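Local coordinates for 2-methyl-3-hydroxypyridine-5-carboxylic acid oxygenase (Mesorhizobium loti, PDB 3ALJ), which catalyses the FAD-dependent oxygenation and ring opening of 2-methyl-3-hydroxypyridine-5-carboxylate, a step in the bacterial breakdown of vitamin B6, at residues A[54-59]-A[356-361]; A[362-367]-A[373-378]; A[82-85]-A[91-94]. All coordinates share one frame; numbering follows the deposited sequence.

Contact 1: residues A[54-59]-A[356-361]; sequences YLWHNG and NMFTPA. With FAD (flavin-adenine dinucleotide), chain B; BME (beta-mercaptoethanol), chain D.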
loop_
_atom_site.group_PDB
_atom_site.type_symbol
_atom_site.label_atom_id
_atom_site.label_comp_id
_atom_site.label_asym_id
_atom_site.label_seq_id
_atom_site.Cartn_x
_atom_site.Cartn_y
_atom_site.Cartn_z
ATOM N N TYR A 54 0.323 1.798 -6.703
ATOM C CA TYR A 54 1.207 2.963 -6.959
ATOM C C TYR A 54 2.226 3.174 -5.853
ATOM O O TYR A 54 1.845 3.124 -4.642
ATOM C CB TYR A 54 0.383 4.257 -7.030
ATOM C CG TYR A 54 -0.464 4.437 -8.267
ATOM C CD1 TYR A 54 -1.391 3.487 -8.730
ATOM C CD2 TYR A 54 -0.371 5.628 -8.969
ATOM C CE1 TYR A 54 -2.123 3.690 -9.862
ATOM C CE2 TYR A 54 -1.166 5.913 -10.086
ATOM C CZ TYR A 54 -2.027 4.911 -10.555
ATOM O OH TYR A 54 -2.783 5.117 -11.670
ATOM N N LEU A 55 3.484 3.465 -6.166
ATOM C CA LEU A 55 4.457 3.965 -5.210
ATOM C C LEU A 55 4.922 5.309 -5.685
ATOM O O LEU A 55 4.808 5.617 -6.871
ATOM C CB LEU A 55 5.686 3.031 -5.040
ATOM C CG LEU A 55 5.344 1.605 -4.439
ATOM C CD1 LEU A 55 6.692 0.940 -4.259
ATOM C CD2 LEU A 55 4.599 1.789 -3.079
ATOM N N TRP A 56 5.434 6.087 -4.754
ATOM C CA TRP A 56 5.970 7.421 -5.057
ATOM C C TRP A 56 7.390 7.484 -4.564
ATOM O O TRP A 56 7.918 6.548 -3.961
ATOM C CB TRP A 56 5.149 8.496 -4.380
ATOM C CG TRP A 56 3.645 8.390 -4.673
ATOM C CD1 TRP A 56 2.772 7.456 -4.142
ATOM C CD2 TRP A 56 2.857 9.195 -5.562
ATOM N NE1 TRP A 56 1.487 7.618 -4.660
ATOM C CE2 TRP A 56 1.524 8.692 -5.539
ATOM C CE3 TRP A 56 3.155 10.336 -6.339
ATOM C CZ2 TRP A 56 0.491 9.286 -6.275
ATOM C CZ3 TRP A 56 2.139 10.909 -7.086
ATOM C CH2 TRP A 56 0.831 10.438 -7.050
ATOM N N HIS A 57 8.048 8.628 -4.753
ATOM C CA HIS A 57 9.361 8.839 -4.298
ATOM C C HIS A 57 9.652 8.326 -2.896
ATOM O O HIS A 57 10.675 7.682 -2.710
ATOM C CB HIS A 57 9.589 10.416 -4.324
ATOM C CG HIS A 57 10.748 10.929 -3.511
ATOM N ND1 HIS A 57 10.533 11.506 -2.275
ATOM C CD2 HIS A 57 12.086 10.926 -3.720
ATOM C CE1 HIS A 57 11.714 11.874 -1.763
ATOM N NE2 HIS A 57 12.684 11.531 -2.619
ATOM N N ASN A 58 8.770 8.605 -1.936
ATOM C CA ASN A 58 9.072 8.126 -0.571
ATOM C C ASN A 58 9.208 6.553 -0.501
ATOM O O ASN A 58 10.161 6.055 0.096
ATOM C CB ASN A 58 7.968 8.599 0.405
ATOM C CG ASN A 58 6.539 8.067 0.081
ATOM O OD1 ASN A 58 6.120 7.982 -1.100
ATOM N ND2 ASN A 58 5.770 7.807 1.151
ATOM N N GLY A 59 8.280 5.849 -1.169
ATOM C CA GLY A 59 8.353 4.356 -1.210
ATOM C C GLY A 59 9.517 3.908 -2.002
ATOM O O GLY A 59 10.140 2.885 -1.663
ATOM N N ASN A 356 -6.092 18.360 -10.934
ATOM C CA ASN A 356 -5.160 19.339 -10.320
ATOM C C ASN A 356 -5.119 19.358 -8.813
ATOM O O ASN A 356 -4.793 20.396 -8.167
ATOM C CB ASN A 356 -5.386 20.781 -10.893
ATOM C CG ASN A 356 -4.972 20.916 -12.303
ATOM O OD1 ASN A 356 -3.890 20.436 -12.685
ATOM N ND2 ASN A 356 -5.901 21.477 -13.115
ATOM N N MET A 357 -5.427 18.209 -8.227
ATOM C CA MET A 357 -5.441 18.096 -6.754
ATOM C C MET A 357 -4.248 17.460 -6.082
ATOM O O MET A 357 -4.171 17.377 -4.879
ATOM C CB MET A 357 -6.780 17.464 -6.233
ATOM C CG MET A 357 -8.045 18.214 -6.640
ATOM S SD MET A 357 -8.073 19.842 -5.891
ATOM C CE MET A 357 -8.412 19.331 -4.239
ATOM N N PHE A 358 -3.227 17.150 -6.913
ATOM C CA PHE A 358 -1.988 16.725 -6.274
ATOM C C PHE A 358 -1.163 17.983 -6.010
ATOM O O PHE A 358 -0.163 18.307 -6.698
ATOM C CB PHE A 358 -1.223 15.745 -7.200
ATOM C CG PHE A 358 -1.825 14.353 -7.123
ATOM C CD1 PHE A 358 -1.564 13.558 -5.991
ATOM C CD2 PHE A 358 -2.699 13.919 -8.145
ATOM C CE1 PHE A 358 -2.205 12.276 -5.875
ATOM C CE2 PHE A 358 -3.277 12.609 -8.006
ATOM C CZ PHE A 358 -3.047 11.881 -6.890
ATOM N N THR A 359 -1.654 18.750 -5.031
ATOM C CA THR A 359 -1.043 20.021 -4.631
ATOM C C THR A 359 0.169 19.725 -3.773
ATOM O O THR A 359 0.461 18.547 -3.393
ATOM C CB THR A 359 -2.038 20.754 -3.675
ATOM O OG1 THR A 359 -2.313 19.842 -2.555
ATOM C CG2 THR A 359 -3.405 21.071 -4.336
ATOM N N PRO A 360 0.931 20.772 -3.413
ATOM C CA PRO A 360 1.982 20.520 -2.518
ATOM C C PRO A 360 1.669 19.835 -1.239
ATOM O O PRO A 360 2.344 18.921 -0.788
ATOM C CB PRO A 360 2.603 21.948 -2.305
ATOM C CG PRO A 360 2.374 22.599 -3.644
ATOM C CD PRO A 360 0.958 22.113 -4.021
ATOM N N ALA A 361 0.508 20.202 -0.658
ATOM C CA ALA A 361 0.101 19.508 0.518
ATOM C C ALA A 361 -0.259 18.013 0.359
ATOM O O ALA A 361 0.060 17.207 1.198
ATOM C CB ALA A 361 -1.059 20.372 1.178
HETATM P PA FAD B . -0.927 -6.160 4.594
HETATM O O1A FAD B . -0.472 -5.824 3.209
HETATM O O2A FAD B . -2.304 -6.366 4.852
HETATM O O5B FAD B . -0.098 -7.447 5.019
HETATM C C5B FAD B . -0.311 -8.086 6.321
HETATM C C4B FAD B . 0.221 -9.483 6.074
HETATM O O4B FAD B . 0.086 -10.082 7.408
HETATM C C3B FAD B . -0.606 -10.335 5.183
HETATM O O3B FAD B . 0.219 -11.084 4.266
HETATM C C2B FAD B . -1.441 -11.217 6.180
HETATM O O2B FAD B . -1.796 -12.504 5.644
HETATM C C1B FAD B . -0.486 -11.450 7.305
HETATM N N9A FAD B . -1.103 -11.590 8.585
HETATM C C8A FAD B . -2.290 -11.074 9.053
HETATM N N7A FAD B . -2.479 -11.372 10.348
HETATM C C5A FAD B . -1.375 -12.119 10.729
HETATM C C6A FAD B . -0.966 -12.628 11.959
HETATM N N6A FAD B . -1.764 -12.499 13.071
HETATM N N1A FAD B . 0.201 -13.276 11.979
HETATM C C2A FAD B . 0.964 -13.449 10.893
HETATM N N3A FAD B . 0.646 -12.944 9.666
HETATM C C4A FAD B . -0.527 -12.253 9.631
HETATM N N1 FAD B . -1.077 1.805 -0.902
HETATM C C2 FAD B . -0.168 2.382 -1.666
HETATM O O2 FAD B . 0.952 2.723 -1.251
HETATM N N3 FAD B . -0.455 2.652 -3.004
HETATM C C4 FAD B . -1.674 2.287 -3.579
HETATM O O4 FAD B . -1.825 2.416 -4.850
HETATM C C4X FAD B . -2.611 1.701 -2.746
HETATM N N5 FAD B . -3.924 1.412 -3.255
HETATM C C5X FAD B . -4.876 0.891 -2.398
HETATM C C6 FAD B . -6.198 0.695 -2.832
HETATM C C7 FAD B . -7.127 0.118 -2.005
HETATM C C7M FAD B . -8.576 -0.100 -2.527
HETATM C C8 FAD B . -6.799 -0.213 -0.707
HETATM C C8M FAD B . -7.828 -0.829 0.269
HETATM C C9 FAD B . -5.487 -0.017 -0.256
HETATM C C9A FAD B . -4.514 0.585 -1.092
HETATM N N10 FAD B . -3.147 0.842 -0.634
HETATM C C10 FAD B . -2.255 1.431 -1.448
HETATM C "C1'" FAD B . -2.786 0.514 0.827
HETATM C "C2'" FAD B . -2.031 -0.808 0.867
HETATM O "O2'" FAD B . -2.839 -1.835 0.255
HETATM C "C3'" FAD B . -1.833 -1.234 2.333
HETATM O "O3'" FAD B . -1.634 -0.000 3.120
HETATM C "C4'" FAD B . -0.638 -2.062 2.571
HETATM O "O4'" FAD B . -0.834 -3.304 1.838
HETATM C "C5'" FAD B . -0.490 -2.431 4.010
HETATM O "O5'" FAD B . 0.666 -3.251 4.153
HETATM P P FAD B . 0.827 -4.025 5.522
HETATM O O1P FAD B . 2.048 -4.826 5.366
HETATM O O2P FAD B . 0.692 -3.117 6.705
HETATM O O3P FAD B . -0.474 -4.982 5.602
HETATM C C1 BME D . 5.595 9.539 4.374
HETATM C C2 BME D . 4.555 8.396 4.080
HETATM O O1 BME D . 6.651 9.423 3.411
HETATM S S2 BME D . 3.382 8.459 5.542
#
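Trp56 and Phe358 join these two segments, ring against ring. CH2 of Trp56, at the far end of the indole, lies 3.7 Å from CE1 of Phe358. The neighbouring Trp56 CZ2 is 4.0 Å from the same Phe358 CE1. The Trp56 six-membered ring and the Phe358 ring are oblique, with their planes at 39° and their centroids 5.4 Å apart. As whole side chains the two cross at about a right angle. Both CB atoms point toward the opposite segment. The CG of Trp56 sits anti to its carbonyl carbon (chi1 -53°), which carries the indole across. The backbones stay well apart, with Trp56 CA and Phe358 CA 12.3 Å from each other. Phe96 meets both rings, edge-to-face with Phe358, and Tyr82 also packs edge-to-face on Phe358.

No hydrogen bond crosses between the segments. Residues 54-59 do bond two bound groups. Tyr54 N donates to O4 of FAD at 2.9 Å, nearly straight at 168°. N3 of FAD donates in return to Tyr54 O, also at 2.9 Å. The Tyr54 hydroxyl is held by Ser215 and Thr199. On the first turn of helix 57-65, Asn58 ND2 donates to O1 of beta-mercaptoethanol, probably from the crystallisation liquor, at 2.9 Å, and ND2 is also bonded to Gln299.

The contact between the segments is thus apolar, while the flavin is held by the strand backbone. Tyr54 meets the pyrimidine edge of the flavin with one donor and one acceptor. These bonds fix how the ring is turned against the strand, and the one to O4 would probably polarise that carbonyl.

Contact 2: residues A[362-367]-A[373-378]; sequences ALEAAR and RVYSWP. With BME (beta-mercaptoethanol), chain D.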
loop_
_atom_site.group_PDB
_atom_site.type_symbol
_atom_site.label_atom_id
_atom_site.label_comp_id
_atom_site.label_asym_id
_atom_site.label_seq_id
_atom_site.Cartn_x
_atom_site.Cartn_y
_atom_site.Cartn_z
ATOM N N ALA A 362 -0.955 17.750 -0.750
ATOM C CA ALA A 362 -1.347 16.401 -1.031
ATOM C C ALA A 362 -0.044 15.568 -1.210
ATOM O O ALA A 362 -0.082 14.411 -0.836
ATOM C CB ALA A 362 -2.167 16.322 -2.306
ATOM N N LEU A 363 0.987 16.116 -1.865
ATOM C CA LEU A 363 2.218 15.389 -2.120
ATOM C C LEU A 363 3.221 15.394 -0.978
ATOM O O LEU A 363 4.344 14.891 -1.127
ATOM C CB LEU A 363 2.857 16.047 -3.345
ATOM C CG LEU A 363 2.091 15.753 -4.652
ATOM C CD1 LEU A 363 2.804 16.615 -5.773
ATOM C CD2 LEU A 363 2.018 14.243 -4.997
ATOM N N GLU A 364 2.868 15.911 0.214
ATOM C CA GLU A 364 3.853 15.939 1.259
ATOM C C GLU A 364 4.397 14.591 1.642
ATOM O O GLU A 364 5.664 14.441 1.692
ATOM C CB GLU A 364 3.178 16.574 2.483
ATOM C CG GLU A 364 4.062 16.449 3.756
ATOM C CD GLU A 364 3.346 17.091 4.953
ATOM O OE1 GLU A 364 3.167 18.309 4.872
ATOM O OE2 GLU A 364 2.840 16.361 5.838
ATOM N N ALA A 365 3.557 13.561 1.811
ATOM C CA ALA A 365 4.053 12.269 2.172
ATOM C C ALA A 365 4.999 11.742 1.045
ATOM O O ALA A 365 6.104 11.161 1.271
ATOM C CB ALA A 365 2.905 11.228 2.410
ATOM N N ALA A 366 4.578 11.970 -0.216
ATOM C CA ALA A 366 5.431 11.426 -1.360
ATOM C C ALA A 366 6.770 12.166 -1.425
ATOM O O ALA A 366 7.745 11.555 -1.821
ATOM C CB ALA A 366 4.669 11.632 -2.649
ATOM N N ARG A 367 6.785 13.456 -1.035
ATOM C CA ARG A 367 8.017 14.236 -1.067
ATOM C C ARG A 367 9.011 13.842 -0.045
ATOM O O ARG A 367 10.228 14.159 -0.173
ATOM C CB ARG A 367 7.686 15.732 -0.923
ATOM C CG ARG A 367 7.011 16.278 -2.207
ATOM C CD ARG A 367 6.623 17.742 -2.033
ATOM N NE ARG A 367 7.875 18.445 -1.906
ATOM C CZ ARG A 367 8.241 19.120 -0.843
ATOM N NH1 ARG A 367 7.395 19.337 0.197
ATOM N NH2 ARG A 367 9.485 19.562 -0.856
ATOM N N ARG A 373 15.974 11.885 5.522
ATOM C CA ARG A 373 15.086 12.499 6.495
ATOM C C ARG A 373 14.783 13.966 6.181
ATOM O O ARG A 373 14.731 14.837 7.058
ATOM C CB ARG A 373 15.613 12.346 7.996
ATOM C CG ARG A 373 16.019 10.915 8.283
ATOM C CD ARG A 373 16.505 10.895 9.751
ATOM N NE ARG A 373 17.294 9.686 9.881
ATOM C CZ ARG A 373 17.401 9.023 11.068
ATOM N NH1 ARG A 373 18.203 7.952 11.056
ATOM N NH2 ARG A 373 16.706 9.496 12.131
ATOM N N VAL A 374 14.593 14.266 4.883
ATOM C CA VAL A 374 14.171 15.654 4.467
ATOM C C VAL A 374 13.111 15.527 3.452
ATOM O O VAL A 374 12.913 14.375 2.918
ATOM C CB VAL A 374 15.381 16.376 3.774
ATOM C CG1 VAL A 374 16.560 16.570 4.876
ATOM C CG2 VAL A 374 15.883 15.617 2.556
ATOM N N TYR A 375 12.452 16.624 3.120
ATOM C CA TYR A 375 11.476 16.667 2.007
ATOM C C TYR A 375 12.200 17.109 0.762
ATOM O O TYR A 375 13.027 18.094 0.833
ATOM C CB TYR A 375 10.349 17.635 2.349
ATOM C CG TYR A 375 9.499 17.145 3.481
ATOM C CD1 TYR A 375 9.876 17.337 4.824
ATOM C CD2 TYR A 375 8.434 16.328 3.187
ATOM C CE1 TYR A 375 9.086 16.785 5.842
ATOM C CE2 TYR A 375 7.602 15.800 4.180
ATOM C CZ TYR A 375 7.894 16.072 5.478
ATOM O OH TYR A 375 7.088 15.603 6.532
ATOM N N SER A 376 11.994 16.405 -0.345
ATOM C CA SER A 376 12.674 16.736 -1.592
ATOM C C SER A 376 11.621 17.023 -2.663
ATOM O O SER A 376 10.432 17.269 -2.404
ATOM C CB SER A 376 13.537 15.521 -1.951
ATOM O OG SER A 376 14.364 15.698 -3.146
ATOM N N TRP A 377 12.067 17.140 -3.921
ATOM C CA TRP A 377 11.175 17.331 -5.101
ATOM C C TRP A 377 10.212 18.444 -4.853
ATOM O O TRP A 377 8.997 18.238 -4.858
ATOM C CB TRP A 377 10.507 16.019 -5.535
ATOM C CG TRP A 377 11.606 15.038 -5.922
ATOM C CD1 TRP A 377 12.117 13.995 -5.116
ATOM C CD2 TRP A 377 12.322 14.981 -7.172
ATOM N NE1 TRP A 377 13.153 13.351 -5.836
ATOM C CE2 TRP A 377 13.285 13.929 -7.064
ATOM C CE3 TRP A 377 12.321 15.786 -8.355
ATOM C CZ2 TRP A 377 14.216 13.695 -8.089
ATOM C CZ3 TRP A 377 13.216 15.511 -9.358
ATOM C CH2 TRP A 377 14.169 14.474 -9.179
ATOM N N PRO A 378 10.695 19.664 -4.639
ATOM C CA PRO A 378 9.771 20.788 -4.381
ATOM C C PRO A 378 8.857 21.086 -5.570
ATOM O O PRO A 378 9.203 20.903 -6.743
ATOM C CB PRO A 378 10.746 21.985 -4.098
ATOM C CG PRO A 378 11.998 21.616 -4.964
ATOM C CD PRO A 378 12.146 20.080 -4.616
HETATM C C1 BME D . 5.595 9.539 4.374
HETATM C C2 BME D . 4.555 8.396 4.080
HETATM O O1 BME D . 6.651 9.423 3.411
HETATM S S2 BME D . 3.382 8.459 5.542
#
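Glu364 meets Tyr375 with both its backbone and its side chain. Its O lies in the plane of the Tyr375 ring, at the edge, 3.4 Å from CE2. Its CG touches the same Tyr375 CE2 at 3.6 Å. The Glu364 carboxylate turns to another partner and forms a salt bridge with Arg338. One residue on, Ala365 O accepts a hydrogen bond from O1 of beta-mercaptoethanol at 2.8 Å.

Arg367 makes most of the polar contact. Its O receives Ser376 N at 2.9 Å in an almost straight bond (176°). Its side chain bends at chi3 (66°) and brings the guanidinium to the backbone carbonyls of Ser376 and Trp377. NE donates to Trp377 O at 3.2 Å. That oxygen lies close to the guanidinium plane, but NE stands above the plane of the Trp377 carbonyl. NE and NH2 of Arg367 also share Ser376 O in two weak bonds. NH2 of Arg367 also rests 3.8 Å from Tyr375 CB.

Helix 364-367 leads into strand 368-369, which forms a short antiparallel pair with strand 374-375. Arg367 ties the tail after it to the helix end. Helix 321-349 packs against Ala365 and Tyr375. Strand 52-56 meets Leu363 and Ala366 through Trp56.

Contact 3: residues A[82-85]-A[91-94]; sequences YETW and VSKE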
loop_
_atom_site.group_PDB
_atom_site.type_symbol
_atom_site.label_atom_id
_atom_site.label_comp_id
_atom_site.label_asym_id
_atom_site.label_seq_id
_atom_site.Cartn_x
_atom_site.Cartn_y
_atom_site.Cartn_z
ATOM N N TYR A 82 -0.065 11.873 -15.149
ATOM C CA TYR A 82 -1.269 11.442 -14.380
ATOM C C TYR A 82 -2.400 12.370 -14.829
ATOM O O TYR A 82 -2.446 13.547 -14.533
ATOM C CB TYR A 82 -0.934 11.589 -12.908
ATOM C CG TYR A 82 -1.932 10.997 -11.984
ATOM C CD1 TYR A 82 -3.317 11.375 -12.044
ATOM C CD2 TYR A 82 -1.533 10.051 -11.017
ATOM C CE1 TYR A 82 -4.231 10.789 -11.104
ATOM C CE2 TYR A 82 -2.434 9.518 -10.091
ATOM C CZ TYR A 82 -3.738 9.879 -10.164
ATOM O OH TYR A 82 -4.672 9.413 -9.216
ATOM N N GLU A 83 -3.301 11.731 -15.646
ATOM C CA GLU A 83 -4.407 12.470 -16.288
ATOM C C GLU A 83 -5.743 12.199 -15.513
ATOM O O GLU A 83 -5.928 11.093 -15.033
ATOM C CB GLU A 83 -4.484 12.086 -17.745
ATOM C CG GLU A 83 -5.588 12.817 -18.495
ATOM C CD GLU A 83 -5.551 12.554 -20.008
ATOM O OE1 GLU A 83 -4.922 11.578 -20.449
ATOM O OE2 GLU A 83 -6.301 13.266 -20.706
ATOM N N THR A 84 -6.598 13.193 -15.422
ATOM C CA THR A 84 -7.935 13.030 -14.876
ATOM C C THR A 84 -8.956 13.376 -15.899
ATOM O O THR A 84 -8.819 14.468 -16.585
ATOM C CB THR A 84 -8.058 13.947 -13.656
ATOM O OG1 THR A 84 -7.066 13.551 -12.711
ATOM C CG2 THR A 84 -9.408 13.748 -12.911
ATOM N N TRP A 85 -9.979 12.524 -16.040
ATOM C CA TRP A 85 -11.192 12.890 -16.848
ATOM C C TRP A 85 -12.400 13.056 -15.952
ATOM O O TRP A 85 -12.566 12.309 -14.985
ATOM C CB TRP A 85 -11.513 11.802 -17.872
ATOM C CG TRP A 85 -10.482 11.611 -18.962
ATOM C CD1 TRP A 85 -9.324 12.274 -19.167
ATOM C CD2 TRP A 85 -10.609 10.565 -19.999
ATOM N NE1 TRP A 85 -8.702 11.739 -20.300
ATOM C CE2 TRP A 85 -9.456 10.708 -20.838
ATOM C CE3 TRP A 85 -11.579 9.559 -20.271
ATOM C CZ2 TRP A 85 -9.219 9.855 -21.935
ATOM C CZ3 TRP A 85 -11.347 8.703 -21.412
ATOM C CH2 TRP A 85 -10.169 8.844 -22.159
ATOM N N VAL A 91 -9.579 16.988 -17.665
ATOM C CA VAL A 91 -9.628 18.176 -16.854
ATOM C C VAL A 91 -8.237 18.524 -16.273
ATOM O O VAL A 91 -8.003 19.647 -15.741
ATOM C CB VAL A 91 -10.679 18.106 -15.731
ATOM C CG1 VAL A 91 -12.059 18.130 -16.309
ATOM C CG2 VAL A 91 -10.438 16.897 -14.789
ATOM N N SER A 92 -7.293 17.581 -16.242
ATOM C CA SER A 92 -5.968 17.950 -15.790
ATOM C C SER A 92 -4.966 16.862 -16.284
ATOM O O SER A 92 -5.335 15.688 -16.500
ATOM C CB SER A 92 -5.879 18.017 -14.230
ATOM O OG SER A 92 -6.222 16.799 -13.561
ATOM N N LYS A 93 -3.681 17.295 -16.338
ATOM C CA LYS A 93 -2.546 16.432 -16.557
ATOM C C LYS A 93 -1.438 16.872 -15.665
ATOM O O LYS A 93 -1.074 18.086 -15.651
ATOM C CB LYS A 93 -2.068 16.570 -18.063
ATOM C CG LYS A 93 -3.035 15.736 -19.007
ATOM C CD LYS A 93 -2.507 15.885 -20.454
ATOM C CE LYS A 93 -3.350 15.013 -21.342
ATOM N NZ LYS A 93 -2.904 15.211 -22.793
ATOM N N GLU A 94 -1.034 15.929 -14.803
ATOM C CA GLU A 94 -0.097 16.360 -13.712
ATOM C C GLU A 94 1.129 15.479 -13.761
ATOM O O GLU A 94 1.065 14.236 -13.924
ATOM C CB GLU A 94 -0.807 16.148 -12.323
ATOM C CG GLU A 94 -1.975 17.093 -12.138
ATOM C CD GLU A 94 -2.799 16.725 -10.909
ATOM O OE1 GLU A 94 -3.727 15.931 -11.017
ATOM O OE2 GLU A 94 -2.518 17.302 -9.845
HETATM O O HOH W 1 -4.548 14.771 -13.255
HETATM O O HOH W 2 -5.875 13.937 -23.224
#
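The side chains of Glu83 and Lys93 run alongside each other in the same direction, as a non-hydrogen-bonded pair of an antiparallel beta hairpin. Strand 82-86 continues the sheet to strand 199-203, and strand 89-94 is its outermost strand within the chain. The hairpin carries a classic beta bulge: Val91 and Ser92 both face Thr84. Val91 N donates to Thr84 O at 2.8 Å, and Ser92 N adds a weak bond to the same oxygen.

The Glu83 side chain runs out extended, with CG anti to the backbone N (chi1 -179°). CB comes near Lys93 CG. CG lies 3.5 Å from Ser92 O. CD rests 3.6 Å from Lys93 CE. At the tip, OE2 lies 3.5 Å from Lys93 CE. OE2 accepts Trp85 NE1 at 2.9 Å, from above the carboxylate plane yet in the plane of the indole. OE2 is also bonded to Ser90 OG and to a water. Lys93 NZ stays 4.4 Å from Glu83 OE2, too far for a salt bridge, and forms one with Glu195 instead.

On the face that carries Tyr82, Thr84, Ser92 and Glu94, Glu94 sends OE2 to Phe358 N. A second water binds Glu94 OE1, Tyr82 O and Thr84 OG1, and lies 2.6 Å from Ser92 OG.

In the fold
From the N terminus, the chain first passes residues 54-59, the first half of contact 1. Contact 3 then closes the hairpin of strands 82-86 and 89-94 at the edge of the seven-stranded sheet. It is nested in the loop of 296 residues that contact 1 closes when 356-361 returns after helix 321-349. Contact 2 follows in series and folds the C-terminal tail back on itself. Contact 1 touches both others: His57 ND1 probably bonds to Ala366 O, and Asn356 packs on Glu94. Contacts 2 and 3 do not touch; their nearest atoms are about 7 Å apart. Residues 356-361 thus bridge the flavin-side strand and the hairpin.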